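Local coordinates for endo-beta-1,2-glucanase (Talaromyces funiculosus, PDB 6IMV), which hydrolyses internal beta-1,2-glucosidic linkages in beta-1,2-glucan, as an endo-acting fungal glycoside hydrolase, at residues H19-E24 with P30-N35; Q86-A91 with V309-Y314; A207-Q212 with A219-K224. All blocks are in the same frame, centred on the assembly; numbering follows the deposited sequence.

Contact 1. Residues H19-E24 with P30-N35; sequences HQYTQE and PSKFIN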
ATOM      1  N   HIS A  19       3.780  -5.164 -24.397  1.00 15.96           N
ATOM      2  CA  HIS A  19       3.811  -6.224 -25.418  1.00 16.21           C
ATOM      3  C   HIS A  19       4.952  -6.022 -26.430  1.00 16.47           C
ATOM      4  O   HIS A  19       5.093  -6.841 -27.345  1.00 16.62           O
ATOM      5  CB  HIS A  19       2.440  -6.441 -26.082  1.00 16.67           C
ATOM      6  CG  HIS A  19       1.876  -5.298 -26.861  1.00 16.57           C
ATOM      7  ND1 HIS A  19       0.508  -5.139 -27.004  1.00 16.49           N
ATOM      8  CD2 HIS A  19       2.454  -4.289 -27.549  1.00 16.74           C
ATOM      9  CE1 HIS A  19       0.264  -4.087 -27.762  1.00 17.96           C
ATOM     10  NE2 HIS A  19       1.448  -3.538 -28.110  1.00 17.73           N
ATOM     11  N   GLN A  20       5.780  -4.984 -26.242  1.00 15.91           N
ATOM     12  CA  GLN A  20       7.027  -4.799 -27.000  1.00 16.81           C
ATOM     13  C   GLN A  20       8.136  -5.731 -26.481  1.00 16.67           C
ATOM     14  O   GLN A  20       9.129  -5.930 -27.187  1.00 17.61           O
ATOM     15  CB  GLN A  20       7.525  -3.353 -26.926  1.00 17.57           C
ATOM     16  CG  GLN A  20       6.686  -2.357 -27.712  1.00 17.54           C
ATOM     17  CD  GLN A  20       7.231  -0.953 -27.604  1.00 18.24           C
ATOM     18  OE1 GLN A  20       7.779  -0.551 -26.584  1.00 19.39           O
ATOM     19  NE2 GLN A  20       7.082  -0.177 -28.662  1.00 19.22           N
ATOM     20  N   TYR A  21       7.985  -6.249 -25.248  1.00 16.03           N
ATOM     21  CA  TYR A  21       8.877  -7.230 -24.642  1.00 16.04           C
ATOM     22  C   TYR A  21       8.226  -8.614 -24.665  1.00 15.80           C
ATOM     23  O   TYR A  21       7.012  -8.733 -24.522  1.00 16.43           O
ATOM     24  CB  TYR A  21       9.130  -6.921 -23.161  1.00 16.57           C
ATOM     25  CG  TYR A  21       9.912  -5.673 -22.845  1.00 16.86           C
ATOM     26  CD1 TYR A  21       9.347  -4.418 -22.977  1.00 16.51           C
ATOM     27  CD2 TYR A  21      11.198  -5.752 -22.329  1.00 17.67           C
ATOM     28  CE1 TYR A  21      10.048  -3.269 -22.658  1.00 16.44           C
ATOM     29  CE2 TYR A  21      11.916  -4.613 -22.005  1.00 17.31           C
ATOM     30  CZ  TYR A  21      11.336  -3.368 -22.163  1.00 17.04           C
ATOM     31  OH  TYR A  21      12.032  -2.246 -21.823  1.00 16.94           O
ATOM     32  N   THR A  22       9.052  -9.653 -24.779  1.00 16.45           N
ATOM     33  CA  THR A  22       8.645 -11.028 -24.485  1.00 17.63           C
ATOM     34  C   THR A  22       8.810 -11.274 -22.982  1.00 18.01           C
ATOM     35  O   THR A  22       9.554 -10.561 -22.311  1.00 17.46           O
ATOM     36  CB  THR A  22       9.448 -12.062 -25.290  1.00 17.82           C
ATOM     37  OG1 THR A  22      10.778 -12.072 -24.787  1.00 18.00           O
ATOM     38  CG2 THR A  22       9.467 -11.786 -26.777  1.00 18.02           C
ATOM     39  N   GLN A  23       8.135 -12.306 -22.469  1.00 19.57           N
ATOM     40  CA  GLN A  23       8.257 -12.692 -21.070  1.00 20.48           C
ATOM     41  C   GLN A  23       9.723 -12.994 -20.740  1.00 21.45           C
ATOM     42  O   GLN A  23      10.245 -12.506 -19.732  1.00 21.67           O
ATOM     43  CB  GLN A  23       7.358 -13.888 -20.756  1.00 21.27           C
ATOM     44  CG  GLN A  23       7.602 -14.459 -19.366  1.00 22.02           C
ATOM     45  CD  GLN A  23       6.426 -15.269 -18.888  1.00 22.12           C
ATOM     46  OE1 GLN A  23       5.305 -14.778 -18.792  1.00 24.89           O
ATOM     47  NE2 GLN A  23       6.673 -16.534 -18.617  1.00 24.45           N
ATOM     48  N   GLU A  24      10.394 -13.776 -21.593  1.00 21.83           N
ATOM     49  CA  GLU A  24      11.783 -14.156 -21.350  1.00 23.28           C
ATOM     50  C   GLU A  24      12.681 -12.909 -21.342  1.00 22.34           C
ATOM     51  O   GLU A  24      13.655 -12.852 -20.592  1.00 23.34           O
ATOM     52  CB  GLU A  24      12.271 -15.187 -22.376  1.00 26.29           C
ATOM     53  CG  GLU A  24      13.584 -15.874 -21.993  1.00 29.20           C
ATOM     54  CD  GLU A  24      13.710 -16.477 -20.591  1.00 33.11           C
ATOM     55  OE1 GLU A  24      14.768 -16.270 -19.971  1.00 39.84           O
ATOM     56  OE2 GLU A  24      12.782 -17.172 -20.113  1.00 33.95           O
ATOM     57  N   PRO A  30      15.352  -7.480 -16.064  1.00 19.08           N
ATOM     58  CA  PRO A  30      14.236  -6.873 -15.336  1.00 18.73           C
ATOM     59  C   PRO A  30      14.354  -5.349 -15.228  1.00 17.60           C
ATOM     60  O   PRO A  30      13.353  -4.647 -15.299  1.00 17.67           O
ATOM     61  CB  PRO A  30      14.309  -7.523 -13.948  1.00 18.73           C
ATOM     62  CG  PRO A  30      15.040  -8.830 -14.178  1.00 19.21           C
ATOM     63  CD  PRO A  30      16.022  -8.537 -15.295  1.00 18.95           C
ATOM     64  N   SER A  31      15.584  -4.862 -15.037  1.00 17.81           N
ATOM     65  CA  SER A  31      15.846  -3.437 -14.842  1.00 18.16           C
ATOM     66  C   SER A  31      15.383  -2.619 -16.048  1.00 17.89           C
ATOM     67  O   SER A  31      14.817  -1.537 -15.878  1.00 18.55           O
ATOM     68  CB  SER A  31      17.290  -3.186 -14.542  1.00 17.97           C
ATOM     69  OG  SER A  31      17.557  -3.591 -13.218  1.00 18.43           O
ATOM     70  N   LYS A  32      15.637  -3.127 -17.253  1.00 17.25           N
ATOM     71  CA  LYS A  32      15.274  -2.404 -18.444  1.00 17.91           C
ATOM     72  C   LYS A  32      13.750  -2.250 -18.499  1.00 16.18           C
ATOM     73  O   LYS A  32      13.231  -1.171 -18.800  1.00 14.54           O
ATOM     74  CB  LYS A  32      15.786  -3.085 -19.718  1.00 19.62           C
ATOM     75  CG  LYS A  32      15.404  -2.323 -20.977  1.00 22.11           C
ATOM     76  CD  LYS A  32      15.925  -2.885 -22.276  1.00 24.42           C
ATOM     77  CE  LYS A  32      15.229  -2.216 -23.441  1.00 25.93           C
ATOM     78  NZ  LYS A  32      15.698  -2.759 -24.734  1.00 28.99           N
ATOM     79  N   PHE A  33      13.041  -3.349 -18.234  1.00 15.66           N
ATOM     80  CA  PHE A  33      11.579  -3.346 -18.242  1.00 15.19           C
ATOM     81  C   PHE A  33      11.063  -2.395 -17.154  1.00 13.97           C
ATOM     82  O   PHE A  33      10.191  -1.589 -17.401  1.00 13.67           O
ATOM     83  CB  PHE A  33      11.033  -4.763 -18.054  1.00 15.32           C
ATOM     84  CG  PHE A  33       9.532  -4.860 -18.192  1.00 15.22           C
ATOM     85  CD1 PHE A  33       8.933  -4.899 -19.443  1.00 15.39           C
ATOM     86  CD2 PHE A  33       8.722  -4.898 -17.072  1.00 15.46           C
ATOM     87  CE1 PHE A  33       7.555  -4.983 -19.566  1.00 15.85           C
ATOM     88  CE2 PHE A  33       7.341  -4.970 -17.194  1.00 15.63           C
ATOM     89  CZ  PHE A  33       6.757  -5.007 -18.441  1.00 15.90           C
ATOM     90  N   ILE A  34      11.651  -2.483 -15.958  1.00 13.72           N
ATOM     91  CA  ILE A  34      11.208  -1.671 -14.816  1.00 13.53           C
ATOM     92  C   ILE A  34      11.388  -0.177 -15.128  1.00 13.56           C
ATOM     93  O   ILE A  34      10.584   0.651 -14.703  1.00 12.80           O
ATOM     94  CB  ILE A  34      11.942  -2.115 -13.539  1.00 13.09           C
ATOM     95  CG1 ILE A  34      11.334  -3.407 -12.996  1.00 13.00           C
ATOM     96  CG2 ILE A  34      11.965  -1.011 -12.498  1.00 13.22           C
ATOM     97  CD1 ILE A  34      12.181  -4.114 -11.971  1.00 13.20           C
ATOM     98  N   ASN A  35      12.446   0.153 -15.878  1.00 13.67           N
ATOM     99  CA  ASN A  35      12.724   1.525 -16.290  1.00 14.07           C
ATOM    100  C   ASN A  35      11.561   2.072 -17.131  1.00 14.34           C
ATOM    101  O   ASN A  35      11.198   3.253 -17.020  1.00 14.57           O
ATOM    102  CB  ASN A  35      14.055   1.572 -17.045  1.00 14.81           C
ATOM    103  CG  ASN A  35      14.522   2.966 -17.369  1.00 14.49           C
ATOM    104  OD1 ASN A  35      14.735   3.765 -16.464  1.00 15.01           O
ATOM    105  ND2 ASN A  35      14.706   3.236 -18.647  1.00 15.11           N
TER
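The phenol oxygen of Y21 comes up at a slant against the aliphatic chain of K32, and is gripped by a hydrogen bond to the carboxylate of D36, one turn further along the same helix. Y21 OH stands 3.5 Å from K32 CG and 3.6 Å from K32 CE; these are dispersion contacts along an extended aliphatic chain whose charged end runs on past the tyrosine. The rest of the tyrosine meets F33 as a T-shaped (edge-to-face) pair, with ring planes at 88° and centroids 4.9 Å apart. One corner of the phenylalanine does the touching: F33 CD1 sits 3.5 Å above the centre of the Y21 ring. The phenylalanine swings CG away from its own backbone N (chi1 -174°), which carries the ring off the helix so that its rim is presented to the tyrosine. Held at its hydroxyl and covered on one face, Y21 joins the 19-22 loop, which leads into helix 23-28, to helix 30-41. F17 adds a further edge-to-face partner for F33, while M398 and R402 of helix 394-405 pack on F33, and R402 NE also bonds the backbone O of Y21.

Contact 2. Residues Q86-A91 with V309-Y314; sequences QVMLYA and VLEMPY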
ATOM      1  N   GLN A  86       2.143   7.886  -1.429  1.00 11.27           N
ATOM      2  CA  GLN A  86       2.678   9.122  -1.966  1.00 11.34           C
ATOM      3  C   GLN A  86       3.916   9.541  -1.156  1.00 11.57           C
ATOM      4  O   GLN A  86       4.955   9.884  -1.720  1.00 11.72           O
ATOM      5  CB  GLN A  86       1.582  10.187  -1.930  1.00 11.31           C
ATOM      6  CG  GLN A  86       1.995  11.545  -2.472  1.00 11.13           C
ATOM      7  CD  GLN A  86       0.893  12.564  -2.309  1.00 11.03           C
ATOM      8  OE1 GLN A  86      -0.022  12.392  -1.508  1.00 10.39           O
ATOM      9  NE2 GLN A  86       0.980  13.644  -3.065  1.00 10.87           N
ATOM     10  N   VAL A  87       3.807   9.472   0.172  1.00 11.65           N
ATOM     11  CA  VAL A  87       4.883   9.898   1.062  1.00 11.68           C
ATOM     12  C   VAL A  87       6.096   8.972   0.893  1.00 12.27           C
ATOM     13  O   VAL A  87       7.233   9.457   0.827  1.00 12.30           O
ATOM     14  CB  VAL A  87       4.396  10.007   2.520  1.00 11.03           C
ATOM     15  CG1 VAL A  87       5.549  10.100   3.514  1.00 10.80           C
ATOM     16  CG2 VAL A  87       3.458  11.196   2.686  1.00 10.75           C
ATOM     17  N   MET A  88       5.858   7.660   0.800  1.00 12.81           N
ATOM     18  CA  MET A  88       6.943   6.690   0.609  1.00 13.58           C
ATOM     19  C   MET A  88       7.700   7.006  -0.689  1.00 13.41           C
ATOM     20  O   MET A  88       8.933   6.978  -0.716  1.00 13.51           O
ATOM     21  CB  MET A  88       6.409   5.251   0.569  1.00 14.34           C
ATOM     22  CG  MET A  88       6.129   4.680   1.936  1.00 14.95           C
ATOM     23  SD  MET A  88       5.688   2.920   1.898  1.00 17.43           S
ATOM     24  CE  MET A  88       3.960   3.025   1.470  1.00 16.94           C
ATOM     25  N   LEU A  89       6.962   7.303  -1.765  1.00 13.28           N
ATOM     26  CA  LEU A  89       7.564   7.674  -3.053  1.00 13.93           C
ATOM     27  C   LEU A  89       8.443   8.917  -2.851  1.00 13.63           C
ATOM     28  O   LEU A  89       9.574   8.965  -3.340  1.00 13.15           O
ATOM     29  CB  LEU A  89       6.447   7.925  -4.066  1.00 14.78           C
ATOM     30  CG  LEU A  89       6.825   8.238  -5.512  1.00 15.67           C
ATOM     31  CD1 LEU A  89       7.122   9.709  -5.710  1.00 16.59           C
ATOM     32  CD2 LEU A  89       7.970   7.393  -6.029  1.00 16.31           C
ATOM     33  N   TYR A  90       7.904   9.914  -2.135  1.00 13.01           N
ATOM     34  CA  TYR A  90       8.602  11.175  -1.900  1.00 13.09           C
ATOM     35  C   TYR A  90       9.848  10.977  -1.027  1.00 13.29           C
ATOM     36  O   TYR A  90      10.809  11.733  -1.171  1.00 13.66           O
ATOM     37  CB  TYR A  90       7.668  12.224  -1.291  1.00 12.72           C
ATOM     38  CG  TYR A  90       6.561  12.712  -2.188  1.00 12.19           C
ATOM     39  CD1 TYR A  90       6.616  12.598  -3.568  1.00 11.89           C
ATOM     40  CD2 TYR A  90       5.440  13.305  -1.637  1.00 12.29           C
ATOM     41  CE1 TYR A  90       5.576  13.046  -4.366  1.00 12.09           C
ATOM     42  CE2 TYR A  90       4.396  13.764  -2.421  1.00 12.25           C
ATOM     43  CZ  TYR A  90       4.466  13.644  -3.794  1.00 11.87           C
ATOM     44  OH  TYR A  90       3.428  14.090  -4.549  1.00 11.38           O
ATOM     45  N   ALA A  91       9.832   9.983  -0.131  1.00 13.59           N
ATOM     46  CA  ALA A  91      10.992   9.675   0.699  1.00 14.18           C
ATOM     47  C   ALA A  91      12.161   9.254  -0.201  1.00 15.30           C
ATOM     48  O   ALA A  91      13.277   9.755  -0.037  1.00 15.44           O
ATOM     49  CB  ALA A  91      10.651   8.626   1.728  1.00 14.78           C
ATOM     50  N   VAL A 309       5.379  -4.899   5.245  1.00 11.71           N
ATOM     51  CA  VAL A 309       6.789  -5.221   4.984  1.00 11.98           C
ATOM     52  C   VAL A 309       7.443  -4.106   4.151  1.00 12.40           C
ATOM     53  O   VAL A 309       8.664  -4.022   4.123  1.00 12.47           O
ATOM     54  CB  VAL A 309       6.960  -6.600   4.318  1.00 11.67           C
ATOM     55  CG1 VAL A 309       6.240  -7.684   5.096  1.00 11.85           C
ATOM     56  CG2 VAL A 309       6.531  -6.596   2.858  1.00 11.36           C
ATOM     57  N   LEU A 310       6.627  -3.256   3.509  1.00 12.76           N
ATOM     58  CA  LEU A 310       7.112  -2.077   2.772  1.00 13.36           C
ATOM     59  C   LEU A 310       7.607  -0.991   3.734  1.00 13.17           C
ATOM     60  O   LEU A 310       8.342  -0.096   3.311  1.00 13.26           O
ATOM     61  CB  LEU A 310       5.996  -1.483   1.905  1.00 14.06           C
ATOM     62  CG  LEU A 310       5.540  -2.287   0.689  1.00 14.78           C
ATOM     63  CD1 LEU A 310       4.240  -1.711   0.148  1.00 15.14           C
ATOM     64  CD2 LEU A 310       6.602  -2.302  -0.400  1.00 14.51           C
ATOM     65  N   GLU A 311       7.143  -1.017   4.987  1.00 13.15           N
ATOM     66  CA  GLU A 311       7.271   0.149   5.875  1.00 13.15           C
ATOM     67  C   GLU A 311       8.165  -0.136   7.093  1.00 13.51           C
ATOM     68  O   GLU A 311       8.664   0.788   7.680  1.00 14.72           O
ATOM     69  CB  GLU A 311       5.886   0.614   6.321  1.00 12.71           C
ATOM     70  CG  GLU A 311       4.969   0.949   5.153  1.00 12.75           C
ATOM     71  CD  GLU A 311       3.890   1.969   5.462  1.00 12.51           C
ATOM     72  OE1 GLU A 311       4.145   2.900   6.290  1.00 12.98           O
ATOM     73  OE2 GLU A 311       2.798   1.827   4.900  1.00 11.80           O
ATOM     74  N   MET A 312       8.349  -1.396   7.485  1.00 13.91           N
ATOM     75  CA  MET A 312       9.215  -1.735   8.620  1.00 14.01           C
ATOM     76  C   MET A 312      10.064  -2.938   8.244  1.00 14.30           C
ATOM     77  O   MET A 312       9.662  -3.731   7.397  1.00 14.98           O
ATOM     78  CB  MET A 312       8.394  -2.037   9.877  1.00 14.13           C
ATOM     79  CG  MET A 312       7.571  -0.847  10.335  1.00 13.84           C
ATOM     80  SD  MET A 312       6.716  -1.147  11.877  1.00 14.20           S
ATOM     81  CE  MET A 312       8.036  -0.896  13.070  1.00 14.29           C
ATOM     82  N   PRO A 313      11.275  -3.084   8.826  1.00 14.65           N
ATOM     83  CA  PRO A 313      12.232  -4.102   8.384  1.00 14.33           C
ATOM     84  C   PRO A 313      11.931  -5.530   8.874  1.00 14.29           C
ATOM     85  O   PRO A 313      12.788  -6.180   9.471  1.00 15.02           O
ATOM     86  CB  PRO A 313      13.557  -3.567   8.955  1.00 14.48           C
ATOM     87  CG  PRO A 313      13.152  -2.857  10.218  1.00 14.45           C
ATOM     88  CD  PRO A 313      11.820  -2.215   9.885  1.00 14.56           C
ATOM     89  N   TYR A 314      10.734  -6.023   8.552  1.00 13.50           N
ATOM     90  CA  TYR A 314      10.324  -7.387   8.811  1.00 13.43           C
ATOM     91  C   TYR A 314      11.309  -8.393   8.192  1.00 13.66           C
ATOM     92  O   TYR A 314      11.561  -9.435   8.779  1.00 13.67           O
ATOM     93  CB  TYR A 314       8.913  -7.623   8.256  1.00 12.96           C
ATOM     94  CG  TYR A 314       7.819  -7.076   9.134  1.00 12.67           C
ATOM     95  CD1 TYR A 314       7.272  -7.856  10.139  1.00 12.39           C
ATOM     96  CD2 TYR A 314       7.337  -5.782   8.976  1.00 12.53           C
ATOM     97  CE1 TYR A 314       6.272  -7.371  10.961  1.00 12.43           C
ATOM     98  CE2 TYR A 314       6.339  -5.281   9.798  1.00 12.30           C
ATOM     99  CZ  TYR A 314       5.807  -6.079  10.797  1.00 12.31           C
ATOM    100  OH  TYR A 314       4.824  -5.616  11.630  1.00 12.52           O
TER
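M88 and E311 meet with their side chains crossed at about a right angle, the thioether of a helix laid across the stem of a buried glutamate. The sulfur takes the aliphatic part and the methyl takes the polar end: M88 SD lies 3.9 Å from E311 CG, and M88 CE lies 3.8 Å from E311 OE2. Both are van der Waals contacts. The methionine leaves the helix beside its own backbone N and then bends at its last torsion (chi3 -82°), which turns the methyl round the sulfur toward the carboxylate. L310 supplies a looser flank, its CB 4.4 Å from M88 SD. E311 OE2 has a weak hydrogen bond from the indole NE1 of W307, so the methyl packs against an oxygen already engaged from a neighbouring part of the same loop. Replacing M88 by alanine removes both sulfur and methyl, and would probably leave a gap between helix 80-94 and both E311 and L310. Q86 and Y90 lie on the flank of helix 80-94 that faces helix 112-133. Q86 NE2 donates to Y90 OH at 2.9 Å in a nearly straight bond (166°), with the hydroxyl close to the amide plane; Q86 OE1 takes a bond from K123, and Y90 OH is also bonded to H45. The contact joins helix 80-94 to the irregular loop between strand 290-296 and helix 318-337, deep in the chain, and the side chain of E311 lies about 11 Å from the bound glucose units. Helix 163-182 completes the surroundings, A172 touching M88 while E168 and W171 touch E311, and the loop around V447 meets M88 and bonds to the backbone of L310.

Contact 3. Residues A207-Q212 with A219-K224; sequences AHIFYQ and AVTDIK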
ATOM      1  N   ALA A 207      -2.865   6.415  22.108  1.00 14.89           N
ATOM      2  CA  ALA A 207      -3.444   5.504  23.093  1.00 15.14           C
ATOM      3  C   ALA A 207      -4.856   5.980  23.497  1.00 15.36           C
ATOM      4  O   ALA A 207      -5.802   5.183  23.566  1.00 14.96           O
ATOM      5  CB  ALA A 207      -2.517   5.384  24.285  1.00 14.62           C
ATOM      6  N   HIS A 208      -5.001   7.283  23.768  1.00 15.99           N
ATOM      7  CA  HIS A 208      -6.283   7.853  24.219  1.00 15.54           C
ATOM      8  C   HIS A 208      -7.366   7.616  23.157  1.00 14.95           C
ATOM      9  O   HIS A 208      -8.504   7.323  23.490  1.00 14.34           O
ATOM     10  CB  HIS A 208      -6.130   9.343  24.570  1.00 16.00           C
ATOM     11  CG  HIS A 208      -7.338   9.927  25.230  1.00 16.25           C
ATOM     12  ND1 HIS A 208      -7.764   9.521  26.483  1.00 16.54           N
ATOM     13  CD2 HIS A 208      -8.223  10.857  24.810  1.00 16.24           C
ATOM     14  CE1 HIS A 208      -8.864  10.180  26.804  1.00 17.15           C
ATOM     15  NE2 HIS A 208      -9.157  11.012  25.798  1.00 16.59           N
ATOM     16  N   ILE A 209      -6.996   7.715  21.877  1.00 14.09           N
ATOM     17  CA  ILE A 209      -7.961   7.593  20.802  1.00 13.95           C
ATOM     18  C   ILE A 209      -8.188   6.113  20.442  1.00 13.95           C
ATOM     19  O   ILE A 209      -9.318   5.738  20.178  1.00 13.86           O
ATOM     20  CB  ILE A 209      -7.549   8.471  19.595  1.00 13.86           C
ATOM     21  CG1 ILE A 209      -7.649   9.959  19.952  1.00 14.09           C
ATOM     22  CG2 ILE A 209      -8.358   8.147  18.348  1.00 13.80           C
ATOM     23  CD1 ILE A 209      -7.131  10.912  18.896  1.00 14.08           C
ATOM     24  N   PHE A 210      -7.144   5.273  20.425  1.00 14.43           N
ATOM     25  CA  PHE A 210      -7.279   3.929  19.794  1.00 14.73           C
ATOM     26  C   PHE A 210      -7.118   2.751  20.764  1.00 15.43           C
ATOM     27  O   PHE A 210      -7.486   1.633  20.399  1.00 15.74           O
ATOM     28  CB  PHE A 210      -6.275   3.755  18.652  1.00 14.09           C
ATOM     29  CG  PHE A 210      -6.566   4.593  17.437  1.00 13.62           C
ATOM     30  CD1 PHE A 210      -7.489   4.172  16.493  1.00 13.96           C
ATOM     31  CD2 PHE A 210      -5.895   5.787  17.223  1.00 13.70           C
ATOM     32  CE1 PHE A 210      -7.748   4.940  15.367  1.00 14.04           C
ATOM     33  CE2 PHE A 210      -6.145   6.549  16.093  1.00 13.90           C
ATOM     34  CZ  PHE A 210      -7.070   6.125  15.168  1.00 13.93           C
ATOM     35  N   TYR A 211      -6.544   2.950  21.955  1.00 16.63           N
ATOM     36  CA  TYR A 211      -6.275   1.803  22.836  1.00 17.46           C
ATOM     37  C   TYR A 211      -7.401   1.653  23.865  1.00 18.22           C
ATOM     38  O   TYR A 211      -7.528   2.474  24.755  1.00 18.71           O
ATOM     39  CB  TYR A 211      -4.901   1.916  23.508  1.00 18.30           C
ATOM     40  CG  TYR A 211      -4.533   0.693  24.307  1.00 18.62           C
ATOM     41  CD1 TYR A 211      -4.581  -0.561  23.722  1.00 19.40           C
ATOM     42  CD2 TYR A 211      -4.183   0.765  25.648  1.00 19.75           C
ATOM     43  CE1 TYR A 211      -4.286  -1.713  24.432  1.00 20.17           C
ATOM     44  CE2 TYR A 211      -3.878  -0.378  26.373  1.00 20.37           C
ATOM     45  CZ  TYR A 211      -3.931  -1.622  25.763  1.00 20.19           C
ATOM     46  OH  TYR A 211      -3.652  -2.780  26.430  1.00 20.94           O
ATOM     47  N   GLN A 212      -8.198   0.586  23.736  1.00 19.05           N
ATOM     48  CA  GLN A 212      -9.347   0.321  24.615  1.00 20.17           C
ATOM     49  C   GLN A 212      -8.888  -0.325  25.928  1.00 20.83           C
ATOM     50  O   GLN A 212      -9.527  -0.153  26.952  1.00 19.97           O
ATOM     51  CB  GLN A 212     -10.347  -0.618  23.942  1.00 20.72           C
ATOM     52  CG  GLN A 212     -11.665  -0.760  24.684  1.00 20.99           C
ATOM     53  CD  GLN A 212     -12.569  -1.735  23.975  1.00 21.64           C
ATOM     54  OE1 GLN A 212     -12.454  -2.949  24.146  1.00 22.48           O
ATOM     55  NE2 GLN A 212     -13.462  -1.208  23.151  1.00 20.27           N
ATOM     56  N   ALA A 219     -10.188  -0.774  15.390  1.00 15.24           N
ATOM     57  CA  ALA A 219     -10.033  -0.668  13.947  1.00 14.58           C
ATOM     58  C   ALA A 219     -10.549   0.702  13.493  1.00 14.83           C
ATOM     59  O   ALA A 219      -9.897   1.402  12.684  1.00 14.52           O
ATOM     60  CB  ALA A 219     -10.749  -1.804  13.256  1.00 14.80           C
ATOM     61  N   VAL A 220     -11.710   1.088  14.035  1.00 14.03           N
ATOM     62  CA  VAL A 220     -12.289   2.409  13.810  1.00 14.80           C
ATOM     63  C   VAL A 220     -12.706   2.983  15.162  1.00 14.73           C
ATOM     64  O   VAL A 220     -13.406   2.329  15.918  1.00 15.30           O
ATOM     65  CB  VAL A 220     -13.482   2.358  12.839  1.00 14.95           C
ATOM     66  CG1 VAL A 220     -14.125   3.724  12.662  1.00 15.18           C
ATOM     67  CG2 VAL A 220     -13.089   1.776  11.491  1.00 15.16           C
ATOM     68  N   THR A 221     -12.242   4.202  15.456  1.00 14.87           N
ATOM     69  CA  THR A 221     -12.645   4.918  16.653  1.00 14.66           C
ATOM     70  C   THR A 221     -13.755   5.911  16.293  1.00 14.91           C
ATOM     71  O   THR A 221     -13.632   6.673  15.330  1.00 14.98           O
ATOM     72  CB  THR A 221     -11.460   5.614  17.319  1.00 14.38           C
ATOM     73  OG1 THR A 221     -10.625   4.604  17.882  1.00 13.85           O
ATOM     74  CG2 THR A 221     -11.875   6.592  18.397  1.00 14.73           C
ATOM     75  N   ASP A 222     -14.838   5.858  17.077  1.00 15.24           N
ATOM     76  CA  ASP A 222     -15.930   6.814  17.037  1.00 15.59           C
ATOM     77  C   ASP A 222     -15.614   7.947  18.016  1.00 15.62           C
ATOM     78  O   ASP A 222     -15.284   7.702  19.193  1.00 15.89           O
ATOM     79  CB  ASP A 222     -17.256   6.126  17.375  1.00 15.80           C
ATOM     80  CG  ASP A 222     -17.676   5.117  16.321  1.00 15.62           C
ATOM     81  OD1 ASP A 222     -17.307   5.293  15.145  1.00 15.55           O
ATOM     82  OD2 ASP A 222     -18.341   4.147  16.688  1.00 16.16           O
ATOM     83  N   ILE A 223     -15.680   9.173  17.494  1.00 15.74           N
ATOM     84  CA  ILE A 223     -15.368  10.408  18.193  1.00 16.09           C
ATOM     85  C   ILE A 223     -16.700  11.090  18.528  1.00 16.13           C
ATOM     86  O   ILE A 223     -17.539  11.210  17.666  1.00 15.80           O
ATOM     87  CB  ILE A 223     -14.481  11.310  17.311  1.00 15.90           C
ATOM     88  CG1 ILE A 223     -13.276  10.557  16.743  1.00 15.95           C
ATOM     89  CG2 ILE A 223     -14.071  12.569  18.064  1.00 16.15           C
ATOM     90  CD1 ILE A 223     -12.501  11.344  15.712  1.00 16.04           C
ATOM     91  N   LYS A 224     -16.882  11.534  19.769  1.00 17.40           N
ATOM     92  CA  LYS A 224     -18.122  12.210  20.131  1.00 18.51           C
ATOM     93  C   LYS A 224     -18.336  13.406  19.198  1.00 16.99           C
ATOM     94  O   LYS A 224     -19.381  13.537  18.601  1.00 16.07           O
ATOM     95  CB  LYS A 224     -18.119  12.697  21.582  1.00 21.33           C
ATOM     96  CG  LYS A 224     -19.409  13.396  22.005  1.00 23.64           C
ATOM     97  CD  LYS A 224     -20.623  12.506  21.839  1.00 26.94           C
ATOM     98  CE  LYS A 224     -21.864  13.046  22.521  1.00 29.98           C
ATOM     99  NZ  LYS A 224     -21.875  12.686  23.955  1.00 31.95           N
TER
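I209 and F210 are the last two residues of helix 186-210, and the chain there passes strand 220-223 with F210 CA 6.3 Å from T221 CA before Y211 departs from helical geometry. T221 is the residue that bridges the gap. Its hydroxyl donates to the main-chain oxygen of I209, OG1 to O being 2.9 Å, and it arrives tilted 38° out of the carbonyl plane. With OG1 set beside its own backbone N (chi1 -70°), the threonine turns its methyl to the isoleucine, where T221 CG2 meets I209 CG2 at 3.8 Å. That I209 methyl also lies over one face of the F210 ring, offset toward the rim, while F210 CD1 comes obliquely to 3.5 Å from T221 OG1. V161 and Y237, from the strands flanking 220-223, pack on T221, and F140 and F254 meet the phenylalanine edge-to-face. At the C-terminal end of a helix, carbonyls run short of the usual amide donors; here a buried hydroxyl from a strand serves one of them, while its methyl adds apolar contact. One small side chain therefore does both polar and apolar work, tying a helix terminus to a three-stranded sheet.

In the fold
From the N terminus, contact 1 first closes a short loop: only five residues, mostly helix 23-28, separate its segments, and it fixes the entry of the chain onto helix 30-41. Contact 2 opens later, at helix 80-94, and spans 217 residues before the 309-314 loop returns to it. Contact 3 falls wholly within that span, closing a six-residue connection, which includes most of the 211-213/216-217 hairpin, between the end of helix 186-210 and strand 220-223; none of the three cross. Contact 2 lies near the chain's centre, whereas contacts 1 and 3 are on opposite sides of it, their centres about 46 Å apart. Two closures are local, while one ties distant parts of the sequence together.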